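Local coordinates for protein CT296 (PDB 3QH6) that is of unknown function but resembles Fe(II) 2-oxoglutarate-dependent enzymes in its structure and belongs to a family of the cupin clan, at residues Gln69-Val72 with Arg76-His79; Ala5-Glu10 with Ala82-Arg87; Leu92-Trp97 with Phe106-Cys111. All coordinates share one frame; numbering follows the deposited sequence.

Contact 1. Residues Gln69-Val72 with Arg76-His79; sequences QMIV and RLDH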
loop_
_atom_site.group_PDB
_atom_site.type_symbol
_atom_site.label_atom_id
_atom_site.label_comp_id
_atom_site.label_asym_id
_atom_site.label_seq_id
_atom_site.Cartn_x
_atom_site.Cartn_y
_atom_site.Cartn_z
ATOM N N GLN A 69 2.786 -10.623 0.503
ATOM C CA GLN A 69 4.146 -10.405 0.036
ATOM C C GLN A 69 4.182 -10.588 -1.459
ATOM O O GLN A 69 5.045 -10.063 -2.101
ATOM C CB GLN A 69 5.165 -11.347 0.707
ATOM C CG GLN A 69 5.568 -10.943 2.144
ATOM C CD GLN A 69 6.638 -9.832 2.206
ATOM O OE1 GLN A 69 6.724 -8.954 1.334
ATOM N NE2 GLN A 69 7.437 -9.859 3.267
ATOM N N MET A 70 3.293 -11.402 -2.012
ATOM C CA MET A 70 3.308 -11.610 -3.475
ATOM C C MET A 70 2.980 -10.312 -4.198
ATOM O O MET A 70 3.614 -9.974 -5.188
ATOM C CB MET A 70 2.353 -12.709 -3.888
ATOM C CG MET A 70 2.943 -14.095 -3.653
ATOM S SD MET A 70 1.680 -15.335 -3.888
ATOM C CE MET A 70 1.449 -15.193 -5.680
ATOM N N ILE A 71 2.008 -9.574 -3.678
ATOM C CA ILE A 71 1.692 -8.263 -4.256
ATOM C C ILE A 71 2.862 -7.307 -4.051
ATOM O O ILE A 71 3.243 -6.577 -4.956
ATOM C CB ILE A 71 0.414 -7.687 -3.666
ATOM C CG1 ILE A 71 -0.791 -8.452 -4.227
ATOM C CG2 ILE A 71 0.308 -6.180 -4.007
ATOM C CD1 ILE A 71 -2.133 -7.838 -3.894
ATOM N N VAL A 72 3.439 -7.315 -2.855
ATOM C CA VAL A 72 4.546 -6.386 -2.560
ATOM C C VAL A 72 5.671 -6.647 -3.554
ATOM O O VAL A 72 6.216 -5.728 -4.176
ATOM C CB VAL A 72 5.075 -6.600 -1.113
ATOM C CG1 VAL A 72 6.432 -5.928 -0.936
ATOM C CG2 VAL A 72 4.065 -6.109 -0.110
ATOM N N ARG A 76 6.524 -4.676 -6.957
ATOM C CA ARG A 76 7.781 -3.990 -6.590
ATOM C C ARG A 76 7.560 -2.788 -5.675
ATOM O O ARG A 76 8.318 -1.811 -5.723
ATOM C CB ARG A 76 8.587 -3.562 -7.829
ATOM C CG ARG A 76 8.787 -4.696 -8.816
ATOM C CD ARG A 76 9.586 -4.251 -10.020
ATOM N NE ARG A 76 10.972 -3.931 -9.712
ATOM C CZ ARG A 76 11.464 -2.697 -9.564
ATOM N NH1 ARG A 76 10.681 -1.631 -9.678
ATOM N NH2 ARG A 76 12.760 -2.527 -9.300
ATOM N N LEU A 77 6.536 -2.873 -4.832
ATOM C CA LEU A 77 6.255 -1.834 -3.850
ATOM C C LEU A 77 7.448 -1.545 -2.944
ATOM O O LEU A 77 7.640 -0.402 -2.545
ATOM C CB LEU A 77 5.072 -2.231 -2.952
ATOM C CG LEU A 77 3.741 -2.407 -3.674
ATOM C CD1 LEU A 77 2.617 -2.651 -2.679
ATOM C CD2 LEU A 77 3.435 -1.166 -4.551
ATOM N N ASP A 78 8.252 -2.556 -2.610
ATOM C CA ASP A 78 9.453 -2.317 -1.795
ATOM C C ASP A 78 10.501 -1.491 -2.534
ATOM O O ASP A 78 11.123 -0.592 -1.946
ATOM C CB ASP A 78 10.093 -3.614 -1.255
ATOM C CG ASP A 78 10.145 -4.760 -2.281
ATOM O OD1 ASP A 78 9.820 -4.570 -3.489
ATOM O OD2 ASP A 78 10.536 -5.885 -1.855
ATOM N N HIS A 79 10.700 -1.785 -3.816
ATOM C CA HIS A 79 11.687 -1.054 -4.597
ATOM C C HIS A 79 11.172 0.356 -4.899
ATOM O O HIS A 79 11.937 1.308 -4.877
ATOM C CB HIS A 79 12.054 -1.833 -5.886
ATOM C CG HIS A 79 12.860 -3.066 -5.617
ATOM N ND1 HIS A 79 12.287 -4.298 -5.366
ATOM C CD2 HIS A 79 14.200 -3.253 -5.529
ATOM C CE1 HIS A 79 13.238 -5.188 -5.143
ATOM N NE2 HIS A 79 14.407 -4.582 -5.234
#
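A Schellman motif ends helix 66-75, and the link between Val-72 and Leu-77 is its outer bond: Leu-77 N donates to Val-72 O at 2.9 Å, in the carbonyl plane but bent at hydrogen (131°). The inner bond of the motif runs from Arg-76 N to Lys-73 O. Arg-76 is the C-prime residue, with positive phi (64°), and is also the N-cap of helix 77-85, so one residue closes the first helix and starts the second. The CB of Arg-76 points away from helix 66-75, and His-79 CB lies above one face of its guanidinium, toward the rim.

The side chains add a few apolar contacts to the backbone turn. Ile-71 CG2 comes within 4.4 Å of Leu-77 CD1, while Val-72 and Asp-78 cross at about a right angle. Val-72 CG1 stands anti to the backbone N (chi1 165°), which carries this methyl to 4.1 Å from Asp-78 CG. Leu-77 and Val-72 continue onto Phe-150 of strand 145-151, and Ile-71 packs on Leu-35 of helix 29-42; the helix-to-helix corner is thus seated against the sheet and another helix. Asp-78 OD1, 3.8 Å from Val-72 O, also receives two weak bonds from His-79, one from the backbone N and one from ND1 at 3.1 Å.

Contact 2. Residues Ala5-Glu10 with Ala82-Arg87; sequences AVLHLE and AELTHR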
loop_
_atom_site.group_PDB
_atom_site.type_symbol
_atom_site.label_atom_id
_atom_site.label_comp_id
_atom_site.label_asym_id
_atom_site.label_seq_id
_atom_site.Cartn_x
_atom_site.Cartn_y
_atom_site.Cartn_z
ATOM N N ALA A 5 6.015 -1.019 -14.734
ATOM C CA ALA A 5 5.732 0.301 -14.164
ATOM C C ALA A 5 7.059 0.972 -13.762
ATOM O O ALA A 5 7.942 0.342 -13.177
ATOM C CB ALA A 5 4.818 0.146 -12.948
ATOM N N VAL A 6 7.210 2.245 -14.091
ATOM C CA VAL A 6 8.452 2.956 -13.817
ATOM C C VAL A 6 8.132 4.342 -13.267
ATOM O O VAL A 6 7.299 5.043 -13.821
ATOM C CB VAL A 6 9.255 3.059 -15.120
ATOM C CG1 VAL A 6 10.395 3.990 -15.004
ATOM C CG2 VAL A 6 9.759 1.666 -15.518
ATOM N N LEU A 7 8.750 4.716 -12.152
ATOM C CA LEU A 7 8.580 6.073 -11.617
ATOM C C LEU A 7 9.168 7.129 -12.538
ATOM O O LEU A 7 10.237 6.938 -13.101
ATOM C CB LEU A 7 9.297 6.187 -10.266
ATOM C CG LEU A 7 8.559 5.584 -9.084
ATOM C CD1 LEU A 7 9.488 5.545 -7.832
ATOM C CD2 LEU A 7 7.300 6.389 -8.816
ATOM N N HIS A 8 8.475 8.254 -12.676
ATOM C CA HIS A 8 9.002 9.385 -13.435
ATOM C C HIS A 8 9.550 10.418 -12.421
ATOM O O HIS A 8 9.066 10.528 -11.287
ATOM C CB HIS A 8 7.886 9.995 -14.280
ATOM C CG HIS A 8 8.356 11.016 -15.258
ATOM N ND1 HIS A 8 8.396 12.365 -14.968
ATOM C CD2 HIS A 8 8.764 10.898 -16.547
ATOM C CE1 HIS A 8 8.840 13.032 -16.022
ATOM N NE2 HIS A 8 9.057 12.163 -17.000
ATOM N N LEU A 9 10.554 11.182 -12.837
ATOM C CA LEU A 9 11.078 12.282 -12.016
ATOM C C LEU A 9 9.972 13.167 -11.415
ATOM O O LEU A 9 10.085 13.672 -10.282
ATOM C CB LEU A 9 12.027 13.119 -12.865
ATOM C CG LEU A 9 12.628 14.332 -12.161
ATOM C CD1 LEU A 9 13.334 13.862 -10.896
ATOM C CD2 LEU A 9 13.567 15.075 -13.102
ATOM N N GLU A 10 8.860 13.328 -12.115
ATOM C CA GLU A 10 7.819 14.212 -11.580
ATOM C C GLU A 10 7.012 13.556 -10.479
ATOM O O GLU A 10 6.413 14.254 -9.635
ATOM C CB GLU A 10 6.870 14.676 -12.691
ATOM C CG GLU A 10 7.478 15.661 -13.692
ATOM C CD GLU A 10 7.964 16.977 -13.056
ATOM O OE1 GLU A 10 7.386 17.425 -12.038
ATOM O OE2 GLU A 10 8.927 17.565 -13.586
ATOM N N ALA A 82 11.535 2.478 -1.738
ATOM C CA ALA A 82 12.922 2.820 -1.455
ATOM C C ALA A 82 13.338 3.935 -2.392
ATOM O O ALA A 82 14.051 4.854 -2.007
ATOM C CB ALA A 82 13.834 1.588 -1.649
ATOM N N GLU A 83 12.892 3.855 -3.648
ATOM C CA GLU A 83 13.248 4.882 -4.638
ATOM C C GLU A 83 12.710 6.285 -4.269
ATOM O O GLU A 83 13.417 7.285 -4.368
ATOM C CB GLU A 83 12.724 4.466 -6.039
ATOM C CG GLU A 83 13.189 5.376 -7.143
ATOM C CD GLU A 83 12.961 4.780 -8.528
ATOM O OE1 GLU A 83 12.376 3.665 -8.614
ATOM O OE2 GLU A 83 13.370 5.433 -9.520
ATOM N N LEU A 84 11.457 6.337 -3.839
ATOM C CA LEU A 84 10.808 7.582 -3.434
ATOM C C LEU A 84 11.466 8.201 -2.201
ATOM O O LEU A 84 11.527 9.428 -2.087
ATOM C CB LEU A 84 9.330 7.338 -3.110
ATOM C CG LEU A 84 8.445 7.139 -4.337
ATOM C CD1 LEU A 84 7.103 6.501 -3.968
ATOM C CD2 LEU A 84 8.258 8.510 -5.101
ATOM N N THR A 85 11.950 7.340 -1.297
ATOM C CA THR A 85 12.505 7.794 -0.026
ATOM C C THR A 85 14.031 7.902 -0.039
ATOM O O THR A 85 14.630 8.287 0.970
ATOM C CB THR A 85 12.064 6.900 1.130
ATOM O OG1 THR A 85 12.467 5.527 0.909
ATOM C CG2 THR A 85 10.580 6.953 1.277
ATOM N N HIS A 86 14.643 7.637 -1.189
ATOM C CA HIS A 86 16.117 7.600 -1.295
ATOM C C HIS A 86 16.792 6.694 -0.277
ATOM O O HIS A 86 17.824 7.041 0.291
ATOM C CB HIS A 86 16.717 9.003 -1.197
ATOM C CG HIS A 86 16.403 9.875 -2.373
ATOM N ND1 HIS A 86 17.119 11.017 -2.667
ATOM C CD2 HIS A 86 15.447 9.773 -3.330
ATOM C CE1 HIS A 86 16.614 11.585 -3.750
ATOM N NE2 HIS A 86 15.600 10.850 -4.173
ATOM N N ARG A 87 16.223 5.509 -0.086
ATOM C CA ARG A 87 16.784 4.481 0.773
ATOM C C ARG A 87 17.414 3.398 -0.091
ATOM O O ARG A 87 16.934 3.153 -1.197
ATOM C CB ARG A 87 15.673 3.851 1.619
ATOM C CG ARG A 87 15.094 4.786 2.666
ATOM C CD ARG A 87 16.184 5.566 3.371
ATOM N NE ARG A 87 15.732 6.098 4.657
ATOM C CZ ARG A 87 16.086 7.281 5.149
ATOM N NH1 ARG A 87 16.893 8.078 4.460
ATOM N NH2 ARG A 87 15.627 7.672 6.331
HETATM O O HOH W 1 10.899 3.142 -11.220
#
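Small, partly buried packing joins the N-terminal segment just ahead of helix 9-18 to the last turns of helix 77-85, with one leucine methyl group and a water making the link. The CB of Leu-7 points toward the helix, and its CD1 carries the direct contact. CD1 meets the carboxylate end of Glu-83, 3.5 Å from OE1, and lies along the aliphatic part of the same side chain, 3.8 Å from CG. CD1 also reaches Leu-84, whose CG is 4.0 Å away.

Leu-7 and Glu-83 approach from opposite directions. With CG anti to the backbone N (chi1 -173°) and an extended chain beyond it, Glu-83 lays its methylenes beside the leucine and brings its carboxylate to the water. That water accepts from Leu-7 N at 2.8 Å and donates to Glu-83 OE1 at 3.0 Å, tying the backbone of the N-terminal segment to the helix. The other oxygen, OE2, forms a salt bridge with Lys-12 of helix 9-18, a second tie between the two helical regions, and Leu-84 also packs on Phe-15 of that helix.

Just beyond Leu-7, His-8 caps helix 9-18: its ND1 accepts from Glu-10 N at 3.0 Å, nearly straight at hydrogen (166°), with the donor 24° out of the ring plane. This is consistent with ND1 being unprotonated. Across the contact, the chemistry divides the work of Glu-83: its methylenes take up the leucine methyl, while its two oxygens serve a bridging water and a lysine, and the lysine would probably stabilise the ionised carboxylate.

Contact 3. Residues Leu92-Trp97 with Phe106-Cys111; sequences LVRDLW and FDDCDC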
loop_
_atom_site.group_PDB
_atom_site.type_symbol
_atom_site.label_atom_id
_atom_site.label_comp_id
_atom_site.label_asym_id
_atom_site.label_seq_id
_atom_site.Cartn_x
_atom_site.Cartn_y
_atom_site.Cartn_z
ATOM N N LEU A 92 8.955 -5.082 3.879
ATOM C CA LEU A 92 7.704 -5.077 4.623
ATOM C C LEU A 92 7.949 -5.574 6.042
ATOM O O LEU A 92 8.501 -6.657 6.215
ATOM C CB LEU A 92 6.680 -5.978 3.914
ATOM C CG LEU A 92 5.308 -6.040 4.572
ATOM C CD1 LEU A 92 4.571 -4.748 4.382
ATOM C CD2 LEU A 92 4.470 -7.208 3.992
ATOM N N VAL A 93 7.536 -4.800 7.053
ATOM C CA VAL A 93 7.749 -5.176 8.457
ATOM C C VAL A 93 6.423 -5.333 9.217
ATOM O O VAL A 93 6.349 -6.084 10.187
ATOM C CB VAL A 93 8.677 -4.168 9.199
ATOM C CG1 VAL A 93 10.094 -4.244 8.616
ATOM C CG2 VAL A 93 8.110 -2.699 9.157
ATOM N N ARG A 94 5.382 -4.624 8.793
ATOM C CA ARG A 94 4.095 -4.689 9.492
ATOM C C ARG A 94 2.997 -4.437 8.494
ATOM O O ARG A 94 3.234 -3.782 7.477
ATOM C CB ARG A 94 4.018 -3.593 10.578
ATOM C CG ARG A 94 4.942 -3.852 11.773
ATOM C CD ARG A 94 4.820 -2.708 12.820
ATOM N NE ARG A 94 5.378 -1.456 12.326
ATOM C CZ ARG A 94 6.682 -1.195 12.276
ATOM N NH1 ARG A 94 7.549 -2.115 12.670
ATOM N NH2 ARG A 94 7.130 -0.026 11.823
ATOM N N ASP A 95 1.788 -4.925 8.765
ATOM C CA ASP A 95 0.660 -4.529 7.930
ATOM C C ASP A 95 -0.651 -4.507 8.733
ATOM O O ASP A 95 -0.698 -4.963 9.867
ATOM C CB ASP A 95 0.582 -5.429 6.696
ATOM C CG ASP A 95 -0.008 -6.765 6.992
ATOM O OD1 ASP A 95 -1.074 -6.808 7.643
ATOM O OD2 ASP A 95 0.599 -7.765 6.570
ATOM N N LEU A 96 -1.704 -3.938 8.170
ATOM C CA LEU A 96 -2.990 -3.940 8.866
ATOM C C LEU A 96 -4.072 -3.917 7.813
ATOM O O LEU A 96 -4.059 -3.074 6.920
ATOM C CB LEU A 96 -3.127 -2.704 9.775
ATOM C CG LEU A 96 -4.424 -2.547 10.588
ATOM C CD1 LEU A 96 -4.559 -3.583 11.690
ATOM C CD2 LEU A 96 -4.531 -1.151 11.200
ATOM N N TRP A 97 -5.025 -4.825 7.916
ATOM C CA TRP A 97 -6.148 -4.819 6.991
ATOM C C TRP A 97 -7.237 -3.954 7.604
ATOM O O TRP A 97 -7.705 -4.245 8.690
ATOM C CB TRP A 97 -6.637 -6.250 6.838
ATOM C CG TRP A 97 -7.821 -6.377 5.937
ATOM C CD1 TRP A 97 -8.056 -5.697 4.794
ATOM C CD2 TRP A 97 -8.923 -7.275 6.119
ATOM N NE1 TRP A 97 -9.261 -6.120 4.232
ATOM C CE2 TRP A 97 -9.804 -7.083 5.039
ATOM C CE3 TRP A 97 -9.249 -8.217 7.101
ATOM C CZ2 TRP A 97 -10.992 -7.795 4.914
ATOM C CZ3 TRP A 97 -10.426 -8.918 6.980
ATOM C CH2 TRP A 97 -11.288 -8.703 5.887
ATOM N N PHE A 106 -0.545 6.426 13.476
ATOM C CA PHE A 106 0.855 6.757 13.220
ATOM C C PHE A 106 1.789 5.536 13.314
ATOM O O PHE A 106 1.691 4.722 14.236
ATOM C CB PHE A 106 1.336 7.861 14.212
ATOM C CG PHE A 106 2.793 8.239 14.027
ATOM C CD1 PHE A 106 3.177 9.035 12.969
ATOM C CD2 PHE A 106 3.771 7.814 14.912
ATOM C CE1 PHE A 106 4.505 9.380 12.782
ATOM C CE2 PHE A 106 5.097 8.169 14.727
ATOM C CZ PHE A 106 5.455 8.965 13.643
ATOM N N ASP A 107 2.727 5.447 12.372
ATOM C CA ASP A 107 3.792 4.452 12.404
ATOM C C ASP A 107 5.039 5.171 11.922
ATOM O O ASP A 107 4.980 5.952 10.976
ATOM C CB ASP A 107 3.434 3.270 11.466
ATOM C CG ASP A 107 4.423 2.115 11.551
ATOM O OD1 ASP A 107 5.581 2.295 11.132
ATOM O OD2 ASP A 107 4.024 0.998 11.964
ATOM N N ASP A 108 6.166 4.947 12.585
ATOM C CA ASP A 108 7.366 5.728 12.280
ATOM C C ASP A 108 8.237 5.095 11.191
ATOM O O ASP A 108 9.380 5.550 10.983
ATOM C CB ASP A 108 8.205 5.979 13.570
ATOM C CG ASP A 108 8.888 4.720 14.090
ATOM O OD1 ASP A 108 8.509 3.610 13.661
ATOM O OD2 ASP A 108 9.792 4.834 14.955
ATOM N N CYS A 109 7.705 4.104 10.460
ATOM C CA CYS A 109 8.481 3.455 9.385
ATOM C C CYS A 109 8.933 4.440 8.289
ATOM O O CYS A 109 8.414 5.543 8.182
ATOM C CB CYS A 109 7.683 2.289 8.746
ATOM S SG CYS A 109 6.144 2.848 7.891
ATOM N N ASP A 110 9.917 4.043 7.480
ATOM C CA ASP A 110 10.430 4.914 6.420
ATOM C C ASP A 110 9.311 5.316 5.457
ATOM O O ASP A 110 9.234 6.457 5.023
ATOM C CB ASP A 110 11.548 4.211 5.633
ATOM C CG ASP A 110 12.740 3.866 6.490
ATOM O OD1 ASP A 110 12.571 3.060 7.428
ATOM O OD2 ASP A 110 13.847 4.388 6.217
ATOM N N CYS A 111 8.438 4.374 5.106
ATOM C CA CYS A 111 7.398 4.686 4.103
ATOM C C CYS A 111 6.235 3.728 4.267
ATOM O O CYS A 111 6.454 2.531 4.451
ATOM C CB CYS A 111 7.956 4.541 2.675
ATOM S SG CYS A 111 6.828 5.233 1.386
HETATM O O HOH W 2 9.976 1.521 12.334
#
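A side-on salt bridge clasps edge strand 91-98 to an Asx turn in the loop that leads to strand 111-116. Arg-94 supplies two nitrogens and Asp-107 both oxygens: NE donates to OD2 at 2.8 Å, and Arg-94 NH2 donates to Asp-107 OD1 at 2.9 Å, the latter the straighter bond (165°). Each oxygen uses its syn lone pair, and the carboxylate sits at the edge of the guanidinium with the two planes only 18° apart. The arginine chain bends at chi3 (-69°), turning the edge that carries NE and NH2 to the carboxylate, which arrives from the opposite direction.

On its anti lone pair, Asp-107 OD1 also takes the backbone N of Cys-109 at 2.9 Å, the bond that defines the Asx turn. OD1 thus serves two donors, the arginine NH2 and the backbone N that closes the turn. Around this pair, Val-93 CG2 lies 3.5 Å above one face of the guanidinium, toward its rim, and Cys-109 CB approaches Arg-94 NH2 obliquely.

A water extends the link to the next residue: it accepts from Arg-94 NH2 at 3.3 Å and donates to Asp-108 OD1. That same oxygen is hydrogen-bonded to a bound tetraethylene glycol, probably from the crystallisation liquor. Farther along the loop, Asp-110 and Cys-111 form a classic beta bulge opposite Phe-150 of strand 145-151.

Two charged bonds and the turn bond together fix the rotation of the Asp-107 carboxylate. The arginine, with Arg-149 as a long and weak further ion pair to OD2, would be expected to keep that carboxylate ionised.

In the fold
Along the chain, contact 1 is nested inside the loop closed by contact 2, and both precede contact 3. Contacts 1 and 2 use the two ends of helix 77-85, their centres about 14 Å apart. Contact 3 follows on strand 91-98, an outermost strand of the five-stranded antiparallel sheet, with its centre about 14 Å from that of contact 1 and 19 Å from that of contact 2. Leu-92 CD2 packs on Gln-69 and Val-72, while Arg-87 NE forms a salt bridge with Asp-110 OD2 at 3.0 Å. Helix 77-85 and the residues just after it are thereby linked to the N-terminal region, helix 66-75 and the loop before strand 111-116, within one compact chain.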